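ZYRO0G01672p (Zygosaccharomyces rouxii, PDB 4U8T) binds RNA carrying N6-methyladenosine through its YTH domain, the part crystallised, and probably serves as a reader of methylated mRNA. Local coordinates at residues S33-L36 / E37-K40; F75-N78 / A79-R82; V168-F171 / L172-D175. All coordinates share one frame; numbering follows the deposited sequence.

Contact 1 of 3, residues S33-L36 / E37-K40. With nucleotides of chain G.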
loop_
_atom_site.group_PDB
_atom_site.type_symbol
_atom_site.label_atom_id
_atom_site.label_comp_id
_atom_site.label_asym_id
_atom_site.label_seq_id
_atom_site.Cartn_x
_atom_site.Cartn_y
_atom_site.Cartn_z
ATOM N N SER A 33 8.643 0.295 1.937
ATOM C CA SER A 33 9.438 1.523 2.039
ATOM C C SER A 33 10.682 1.307 2.880
ATOM O O SER A 33 10.678 0.537 3.819
ATOM C CB SER A 33 8.634 2.662 2.611
ATOM O OG SER A 33 9.460 3.793 2.753
ATOM N N SER A 34 11.774 1.937 2.483
ATOM C CA SER A 34 13.021 1.839 3.231
ATOM C C SER A 34 13.041 2.804 4.394
ATOM O O SER A 34 13.976 2.841 5.142
ATOM C CB SER A 34 14.206 2.133 2.336
ATOM O OG SER A 34 14.206 3.490 1.975
ATOM N N SER A 35 11.953 3.523 4.564
ATOM C CA SER A 35 11.862 4.683 5.415
ATOM C C SER A 35 10.422 4.891 5.924
ATOM O O SER A 35 9.486 4.930 5.139
ATOM C CB SER A 35 12.333 5.889 4.612
ATOM O OG SER A 35 11.800 7.087 5.100
ATOM N N LEU A 36 10.227 4.991 7.230
ATOM C CA LEU A 36 8.921 5.328 7.748
ATOM C C LEU A 36 8.580 6.745 7.397
ATOM O O LEU A 36 7.442 7.069 7.248
ATOM C CB LEU A 36 8.855 5.137 9.252
ATOM C CG LEU A 36 7.520 5.538 9.902
ATOM C CD1 LEU A 36 6.299 4.799 9.382
ATOM C CD2 LEU A 36 7.583 5.478 11.362
ATOM N N GLU A 37 9.564 7.608 7.281
ATOM C CA GLU A 37 9.272 9.001 7.005
ATOM C C GLU A 37 8.669 9.247 5.615
ATOM O O GLU A 37 7.841 10.126 5.452
ATOM C CB GLU A 37 10.519 9.849 7.214
ATOM C CG GLU A 37 10.217 11.059 8.102
ATOM C CD GLU A 37 9.759 10.703 9.550
ATOM O OE1 GLU A 37 10.241 9.714 10.136
ATOM O OE2 GLU A 37 8.899 11.403 10.117
ATOM N N HIS A 38 9.097 8.486 4.612
ATOM C CA HIS A 38 8.510 8.598 3.283
ATOM C C HIS A 38 7.036 8.215 3.310
ATOM O O HIS A 38 6.229 8.755 2.571
ATOM C CB HIS A 38 9.235 7.728 2.279
ATOM C CG HIS A 38 10.528 8.293 1.810
ATOM N ND1 HIS A 38 11.186 7.807 0.704
ATOM C CD2 HIS A 38 11.283 9.306 2.282
ATOM C CE1 HIS A 38 12.295 8.495 0.518
ATOM N NE2 HIS A 38 12.377 9.410 1.463
ATOM N N VAL A 39 6.702 7.274 4.177
ATOM C CA VAL A 39 5.344 6.831 4.320
ATOM C C VAL A 39 4.541 7.927 4.941
ATOM O O VAL A 39 3.439 8.175 4.517
ATOM C CB VAL A 39 5.242 5.571 5.174
ATOM C CG1 VAL A 39 3.821 5.103 5.268
ATOM C CG2 VAL A 39 6.119 4.500 4.599
ATOM N N LYS A 40 5.089 8.593 5.944
ATOM C CA LYS A 40 4.408 9.721 6.559
ATOM C C LYS A 40 4.193 10.880 5.584
ATOM O O LYS A 40 3.170 11.561 5.619
ATOM C CB LYS A 40 5.157 10.229 7.774
ATOM C CG LYS A 40 5.010 9.415 9.010
ATOM C CD LYS A 40 5.495 10.305 10.093
ATOM C CE LYS A 40 5.295 9.801 11.482
ATOM N NZ LYS A 40 5.639 10.902 12.417
ATOM C C2 6MZ G 4 11.430 4.850 -0.038
ATOM C C4 6MZ G 4 11.113 2.930 -1.325
ATOM C C5 6MZ G 4 10.107 3.627 -2.105
ATOM O O1P 6MZ G 4 16.603 -0.540 -5.721
ATOM O O2P 6MZ G 4 16.767 -2.741 -4.479
ATOM N N9 6MZ G 4 11.184 1.703 -1.829
ATOM N N3 6MZ G 4 11.718 3.591 -0.318
ATOM N N1 6MZ G 4 10.535 5.546 -0.721
ATOM C C6 6MZ G 4 9.842 5.023 -1.740
ATOM N N6 6MZ G 4 8.938 5.751 -2.410
ATOM C C9 6MZ G 4 8.794 7.150 -2.113
ATOM N N7 6MZ G 4 9.663 2.755 -3.021
ATOM C C8 6MZ G 4 10.336 1.608 -2.848
ATOM O "O5'" 6MZ G 4 15.018 -1.015 -3.976
ATOM C "C5'" 6MZ G 4 13.750 -1.546 -3.643
ATOM C "C4'" 6MZ G 4 13.301 -1.046 -2.307
ATOM O "O4'" 6MZ G 4 12.935 0.325 -2.424
ATOM C "C1'" 6MZ G 4 12.102 0.663 -1.364
ATOM C "C2'" 6MZ G 4 11.407 -0.603 -0.895
ATOM O "O2'" 6MZ G 4 11.738 -0.786 0.466
ATOM C "C3'" 6MZ G 4 12.064 -1.704 -1.729
ATOM O "O3'" 6MZ G 4 12.394 -2.817 -0.937
ATOM P P 6MZ G 4 15.929 -1.680 -5.082
#

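Contact 2 of 3, residues F75-N78 / A79-R82. With nucleotides of chain G.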
loop_
_atom_site.group_PDB
_atom_site.type_symbol
_atom_site.label_atom_id
_atom_site.label_comp_id
_atom_site.label_asym_id
_atom_site.label_seq_id
_atom_site.Cartn_x
_atom_site.Cartn_y
_atom_site.Cartn_z
ATOM N N PHE A 75 0.886 -0.873 2.868
ATOM C CA PHE A 75 2.206 -0.350 3.185
ATOM C C PHE A 75 2.934 -1.085 4.323
ATOM O O PHE A 75 2.361 -1.460 5.322
ATOM C CB PHE A 75 2.114 1.116 3.544
ATOM C CG PHE A 75 2.030 2.035 2.378
ATOM C CD1 PHE A 75 0.865 2.174 1.667
ATOM C CD2 PHE A 75 3.110 2.812 2.024
ATOM C CE1 PHE A 75 0.794 3.037 0.627
ATOM C CE2 PHE A 75 3.041 3.661 0.970
ATOM C CZ PHE A 75 1.884 3.782 0.272
ATOM N N SER A 76 4.232 -1.238 4.163
ATOM C CA SER A 76 5.062 -1.895 5.142
ATOM C C SER A 76 6.465 -1.344 5.091
ATOM O O SER A 76 7.085 -1.347 4.043
ATOM C CB SER A 76 5.085 -3.386 4.867
ATOM O OG SER A 76 6.125 -4.015 5.553
ATOM N N VAL A 77 6.996 -0.886 6.212
ATOM C CA VAL A 77 8.360 -0.373 6.205
ATOM C C VAL A 77 9.363 -1.531 6.299
ATOM O O VAL A 77 9.131 -2.491 7.006
ATOM C CB VAL A 77 8.558 0.655 7.321
ATOM C CG1 VAL A 77 9.956 1.116 7.371
ATOM C CG2 VAL A 77 7.664 1.836 7.070
ATOM N N ASN A 78 10.451 -1.459 5.537
ATOM C CA ASN A 78 11.467 -2.512 5.572
ATOM C C ASN A 78 11.969 -2.806 6.952
ATOM O O ASN A 78 12.323 -1.894 7.677
ATOM C CB ASN A 78 12.672 -2.169 4.702
ATOM C CG ASN A 78 12.386 -2.264 3.219
ATOM O OD1 ASN A 78 13.242 -1.972 2.415
ATOM N ND2 ASN A 78 11.180 -2.629 2.862
ATOM N N ALA A 79 12.018 -4.085 7.299
ATOM C CA ALA A 79 12.540 -4.554 8.592
ATOM C C ALA A 79 11.780 -4.038 9.805
ATOM O O ALA A 79 12.271 -4.120 10.915
ATOM C CB ALA A 79 14.000 -4.186 8.730
ATOM N N SER A 80 10.579 -3.520 9.590
ATOM C CA SER A 80 9.761 -2.994 10.674
ATOM C C SER A 80 8.918 -4.044 11.391
ATOM O O SER A 80 8.320 -3.745 12.413
ATOM C CB SER A 80 8.864 -1.885 10.162
ATOM O OG SER A 80 7.887 -2.386 9.293
ATOM N N GLY A 81 8.821 -5.244 10.834
ATOM C CA GLY A 81 8.021 -6.293 11.425
ATOM C C GLY A 81 6.519 -6.101 11.365
ATOM O O GLY A 81 5.792 -6.687 12.134
ATOM N N ARG A 82 6.044 -5.253 10.472
ATOM C CA ARG A 82 4.628 -5.005 10.415
ATOM C C ARG A 82 4.185 -4.341 9.131
ATOM O O ARG A 82 5.002 -3.918 8.333
ATOM C CB ARG A 82 4.207 -4.126 11.572
ATOM C CG ARG A 82 4.972 -2.841 11.683
ATOM C CD ARG A 82 4.462 -2.078 12.823
ATOM N NE ARG A 82 5.355 -1.012 13.179
ATOM C CZ ARG A 82 6.188 -1.052 14.195
ATOM N NH1 ARG A 82 6.218 -2.114 14.983
ATOM N NH2 ARG A 82 6.975 -0.018 14.421
ATOM P P A G 6 11.564 -6.974 5.060
ATOM O OP1 A G 6 10.687 -6.063 5.753
ATOM O OP2 A G 6 13.004 -6.725 5.070
ATOM O "O5'" A G 6 11.335 -8.417 5.663
ATOM C "C5'" A G 6 10.043 -8.956 5.806
ATOM C "C4'" A G 6 10.091 -10.416 6.163
ATOM O "O4'" A G 6 10.852 -11.153 5.191
ATOM C "C3'" A G 6 10.725 -10.781 7.488
ATOM O "O3'" A G 6 9.794 -10.647 8.526
ATOM C "C2'" A G 6 11.113 -12.219 7.282
ATOM O "O2'" A G 6 9.957 -13.018 7.423
ATOM C "C1'" A G 6 11.514 -12.219 5.814
ATOM N N9 A G 6 12.948 -12.003 5.624
ATOM C C8 A G 6 13.507 -10.880 5.110
ATOM N N7 A G 6 14.802 -10.938 5.016
ATOM C C5 A G 6 15.111 -12.197 5.493
ATOM C C6 A G 6 16.331 -12.863 5.644
ATOM N N6 A G 6 17.499 -12.306 5.332
ATOM N N1 A G 6 16.305 -14.107 6.158
ATOM C C2 A G 6 15.118 -14.640 6.470
ATOM N N3 A G 6 13.902 -14.115 6.367
ATOM C C4 A G 6 13.970 -12.877 5.857
ATOM C C2 6MZ G 4 11.430 4.850 -0.038
ATOM C C4 6MZ G 4 11.113 2.930 -1.325
ATOM C C5 6MZ G 4 10.107 3.627 -2.105
ATOM O O1P 6MZ G 4 16.603 -0.540 -5.721
ATOM O O2P 6MZ G 4 16.767 -2.741 -4.479
ATOM N N9 6MZ G 4 11.184 1.703 -1.829
ATOM N N3 6MZ G 4 11.718 3.591 -0.318
ATOM N N1 6MZ G 4 10.535 5.546 -0.721
ATOM C C6 6MZ G 4 9.842 5.023 -1.740
ATOM N N6 6MZ G 4 8.938 5.751 -2.410
ATOM C C9 6MZ G 4 8.794 7.150 -2.113
ATOM N N7 6MZ G 4 9.663 2.755 -3.021
ATOM C C8 6MZ G 4 10.336 1.608 -2.848
ATOM O "O5'" 6MZ G 4 15.018 -1.015 -3.976
ATOM C "C5'" 6MZ G 4 13.750 -1.546 -3.643
ATOM C "C4'" 6MZ G 4 13.301 -1.046 -2.307
ATOM O "O4'" 6MZ G 4 12.935 0.325 -2.424
ATOM C "C1'" 6MZ G 4 12.102 0.663 -1.364
ATOM C "C2'" 6MZ G 4 11.407 -0.603 -0.895
ATOM O "O2'" 6MZ G 4 11.738 -0.786 0.466
ATOM C "C3'" 6MZ G 4 12.064 -1.704 -1.729
ATOM O "O3'" 6MZ G 4 12.394 -2.817 -0.937
ATOM P P 6MZ G 4 15.929 -1.680 -5.082
ATOM P P C G 5 12.053 -4.288 -1.406
ATOM O OP1 C G 5 13.302 -5.034 -1.565
ATOM O OP2 C G 5 11.144 -4.150 -2.526
ATOM O "O5'" C G 5 11.246 -4.899 -0.198
ATOM C "C5'" C G 5 11.894 -5.427 0.940
ATOM C "C4'" C G 5 11.386 -6.802 1.228
ATOM O "O4'" C G 5 11.782 -7.684 0.182
ATOM C "C3'" C G 5 11.848 -7.489 2.494
ATOM O "O3'" C G 5 11.026 -7.091 3.572
ATOM C "C2'" C G 5 11.702 -8.977 2.167
ATOM O "O2'" C G 5 10.451 -9.471 2.601
ATOM C "C1'" C G 5 11.720 -8.996 0.636
ATOM N N1 C G 5 12.795 -9.767 0.004
ATOM C C2 C G 5 12.321 -10.624 -0.982
ATOM O O2 C G 5 11.105 -10.663 -1.196
ATOM N N3 C G 5 13.173 -11.377 -1.690
ATOM C C4 C G 5 14.452 -11.279 -1.432
ATOM N N4 C G 5 15.235 -12.060 -2.153
ATOM C C5 C G 5 14.963 -10.406 -0.427
ATOM C C6 C G 5 14.112 -9.654 0.281
HETATM O O HOH W 1 5.428 -0.834 8.471
#

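Contact 3 of 3, residues V168-F171 / L172-D175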
loop_
_atom_site.group_PDB
_atom_site.type_symbol
_atom_site.label_atom_id
_atom_site.label_comp_id
_atom_site.label_asym_id
_atom_site.label_seq_id
_atom_site.Cartn_x
_atom_site.Cartn_y
_atom_site.Cartn_z
ATOM N N VAL A 168 -3.609 -0.767 20.025
ATOM C CA VAL A 168 -3.634 -0.211 18.673
ATOM C C VAL A 168 -2.595 0.876 18.460
ATOM O O VAL A 168 -2.702 1.943 19.026
ATOM C CB VAL A 168 -5.014 0.365 18.327
ATOM C CG1 VAL A 168 -4.986 1.037 16.978
ATOM C CG2 VAL A 168 -6.032 -0.724 18.331
ATOM N N GLN A 169 -1.613 0.630 17.608
ATOM C CA GLN A 169 -0.636 1.667 17.361
ATOM C C GLN A 169 -0.661 2.109 15.918
ATOM O O GLN A 169 -1.250 1.470 15.085
ATOM C CB GLN A 169 0.766 1.198 17.698
ATOM C CG GLN A 169 0.908 0.340 18.907
ATOM C CD GLN A 169 2.317 -0.194 19.022
ATOM O OE1 GLN A 169 2.637 -1.244 18.457
ATOM N NE2 GLN A 169 3.176 0.527 19.750
ATOM N N SER A 170 0.041 3.182 15.621
ATOM C CA SER A 170 0.001 3.760 14.304
ATOM C C SER A 170 1.152 4.740 14.164
ATOM O O SER A 170 1.611 5.285 15.137
ATOM C CB SER A 170 -1.333 4.467 14.079
ATOM O OG SER A 170 -1.221 5.836 14.400
ATOM N N PHE A 171 1.563 5.028 12.945
ATOM C CA PHE A 171 2.677 5.911 12.772
ATOM C C PHE A 171 2.214 7.352 12.946
ATOM O O PHE A 171 2.989 8.274 12.817
ATOM C CB PHE A 171 3.370 5.684 11.424
ATOM C CG PHE A 171 2.512 5.933 10.223
ATOM C CD1 PHE A 171 2.110 7.214 9.883
ATOM C CD2 PHE A 171 2.199 4.904 9.364
ATOM C CE1 PHE A 171 1.363 7.434 8.787
ATOM C CE2 PHE A 171 1.455 5.134 8.248
ATOM C CZ PHE A 171 1.044 6.390 7.958
ATOM N N LEU A 172 0.937 7.531 13.229
ATOM C CA LEU A 172 0.373 8.838 13.496
ATOM C C LEU A 172 0.204 9.104 14.979
ATOM O O LEU A 172 -0.577 9.954 15.361
ATOM C CB LEU A 172 -0.968 8.990 12.798
ATOM C CG LEU A 172 -0.933 9.225 11.297
ATOM C CD1 LEU A 172 -2.325 9.322 10.756
ATOM C CD2 LEU A 172 -0.180 10.497 11.022
ATOM N N ASP A 173 0.922 8.387 15.824
ATOM C CA ASP A 173 0.744 8.559 17.249
ATOM C C ASP A 173 1.668 9.642 17.796
ATOM O O ASP A 173 1.224 10.514 18.523
ATOM C CB ASP A 173 0.985 7.253 17.975
ATOM C CG ASP A 173 0.002 6.201 17.594
ATOM O OD1 ASP A 173 -0.984 6.532 16.925
ATOM O OD2 ASP A 173 0.173 5.052 18.012
ATOM N N ASP A 174 2.941 9.628 17.424
ATOM C CA ASP A 174 3.856 10.663 17.895
ATOM C C ASP A 174 3.557 12.051 17.293
ATOM O O ASP A 174 4.358 12.978 17.419
ATOM C CB ASP A 174 5.315 10.265 17.624
ATOM C CG ASP A 174 5.592 9.965 16.168
ATOM O OD1 ASP A 174 4.875 10.473 15.289
ATOM O OD2 ASP A 174 6.548 9.216 15.899
ATOM N N ASP A 175 2.407 12.188 16.639
ATOM C CA ASP A 175 1.925 13.488 16.191
ATOM C C ASP A 175 0.660 13.874 16.961
ATOM O O ASP A 175 0.730 14.419 18.059
ATOM C CB ASP A 175 1.644 13.496 14.680
ATOM C CG ASP A 175 2.865 13.151 13.841
ATOM O OD1 ASP A 175 4.008 13.251 14.332
ATOM O OD2 ASP A 175 2.678 12.809 12.662
#

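Contact 1 of 3, residues S33-L36 / E37-K40
Ser35 and His38 meet at an N-cap, where the loop leaving strand 27-33 of the YTH domain turns into helix 36-45. Ser35 OG accepts the backbone N-H of His38, with OG 3.1 Å from N and an angle of 159° at the hydrogen, so the serine hydroxyl satisfies an amide of the opening turn. The helical pattern is already established beside it: Lys40 N donates to Leu36 O at 3.1 Å.

The tight part faces inward. Ser33 OG donates to Ser35 O over 2.6 Å, tying the loop to itself, and the buried Val39 brings its CG2 methyl to both serines, 3.7 Å from Ser33 CB. Phe75 and Val77 of strand 71-77 also touch this valine. The outer side is looser: Glu37 is exposed, and of its side chain CB comes nearest to Ser35 OG, while Ser34 OG offers nucleotide 6MZ4 of chain G a weak bond, 3.4 Å to N3.

His38 serves both cap and ligand. Its CG stands beside the backbone N (chi1 -78°), which puts one ring face over Ser35 CB, offset toward the rim, and turns an edge to the methylated base. A leucine here removes the ring N-H and would probably leave N1 of the adenine without its donor. As modelled, His38 ND1 points almost straight at N1 of 6MZ4 of chain G, 2.8 Å away and in the plane of the imidazole, with an angle of 170° at the hydrogen.

Contact 2 of 3, residues F75-N78 / A79-R82
Val77 and Ser80 close a type II beta turn, a local contact at the tip of the hairpin that carries strand 71-77 into the antiparallel strand 82-94. The closing bond runs from Ser80 N to Val77 O, 3.1 Å. A second donor joins it from the same residue. Ser80 OG sits between its own backbone N and carbonyl carbon (chi1 68°), a rotation that folds the hydroxyl back over the turn, and it donates to Val77 O at 2.6 Å. Both donors approach from the same face of the carbonyl, so one oxygen is gripped twice by one serine.

The hydroxyl is also an acceptor: a water donates to Ser80 OG while taking the hydrogen of Val77 N, 2.8 Å from the water oxygen, and so links the end of the strand to the turn. Lower in the hairpin, Ser76 OG reaches across to Arg82 O at 3.0 Å; the same hydroxyl has Lys32 as a further partner.

The corner of the turn serves the RNA. Its middle peptide presents the amide of Ala79, whose positive phi suits a place often held by glycine, and Ala79 N donates to OP1 of A6 of chain G at 2.8 Å. Asn78 extends toward the ribose instead: its OD1 accepts from O2' of 6MZ4 of chain G, 2.7 Å away, and its ND2 lies 3.5 Å from C5' of C5 of chain G.

Around this tip, Arg82 is anchored by a salt bridge to Asp121 of strand 111-123, Val77 packs on Leu36 and Val39 of helix 36-45, and Ser76 and Asn78 bond through their backbones to Ser33, at the end of strand 27-33.

Contact 3 of 3, residues V168-F171 / L172-D175
Asp173 turns back on Ser170 across a type I beta turn in the C-terminal tail, well beyond helix 151-161, and its side chain shows how a carboxylate can staple such a turn. CB starts 3.5 Å from Ser170 O. With CG beside the backbone N (chi1 -63°), the group leans back over the turn, CG itself lying 3.1 Å from Ser170 O, and its two oxygens then part company. OD1 accepts from Ser170 OG at 2.6 Å, the hydroxyl coming from above the carboxylate plane, about 55° out of it. OD2 takes a weak bond from Ser170 N, 3.0 Å away.

Ser170 OG is used twice, since it also accepts from Leu172 N at 3.0 Å, the bond that defines an ST turn. The closing backbone bond, Asp173 N to Ser170 O, is long at 3.3 Å.

On the apolar side Phe171 and Leu172 lie alongside each other, pointing the same way, with Phe171 CE1 3.8 Å from Leu172 CG. Both side chains press on Val119 of strand 111-123; Phe171 also touches Leu36, and Leu172 reaches Phe43 and Tyr44, all three on helix 36-45.

Chemically, then, the turn is amphipathic: two hydrophobic residues seat it on strand 111-123 and helix 36-45, while the exposed carboxylate receives one firm and one weak donor from a single serine, which probably favours its ionised form, though Ser170 O nearby would work the other way.

In the fold
Contacts 1 and 2 form one RNA-facing unit, their centres 9 Å apart. Ser33 is the neighbour they share, so the segment that reads the base and the turn that holds its ribose and the phosphate of A6 of chain G are tied together. Trp48 and Trp102, which touch His38, are consistent with the aromatic cage of YTH domains. Contact 3 stands back, its nearest atom about 13 Å from the nucleic acid, yet it reaches the same helix: Lys40 NZ makes a salt bridge to Asp174 OD1 at 3.0 Å. Contacts 2 and 3 do not touch, their nearest atoms being about 5 Å apart.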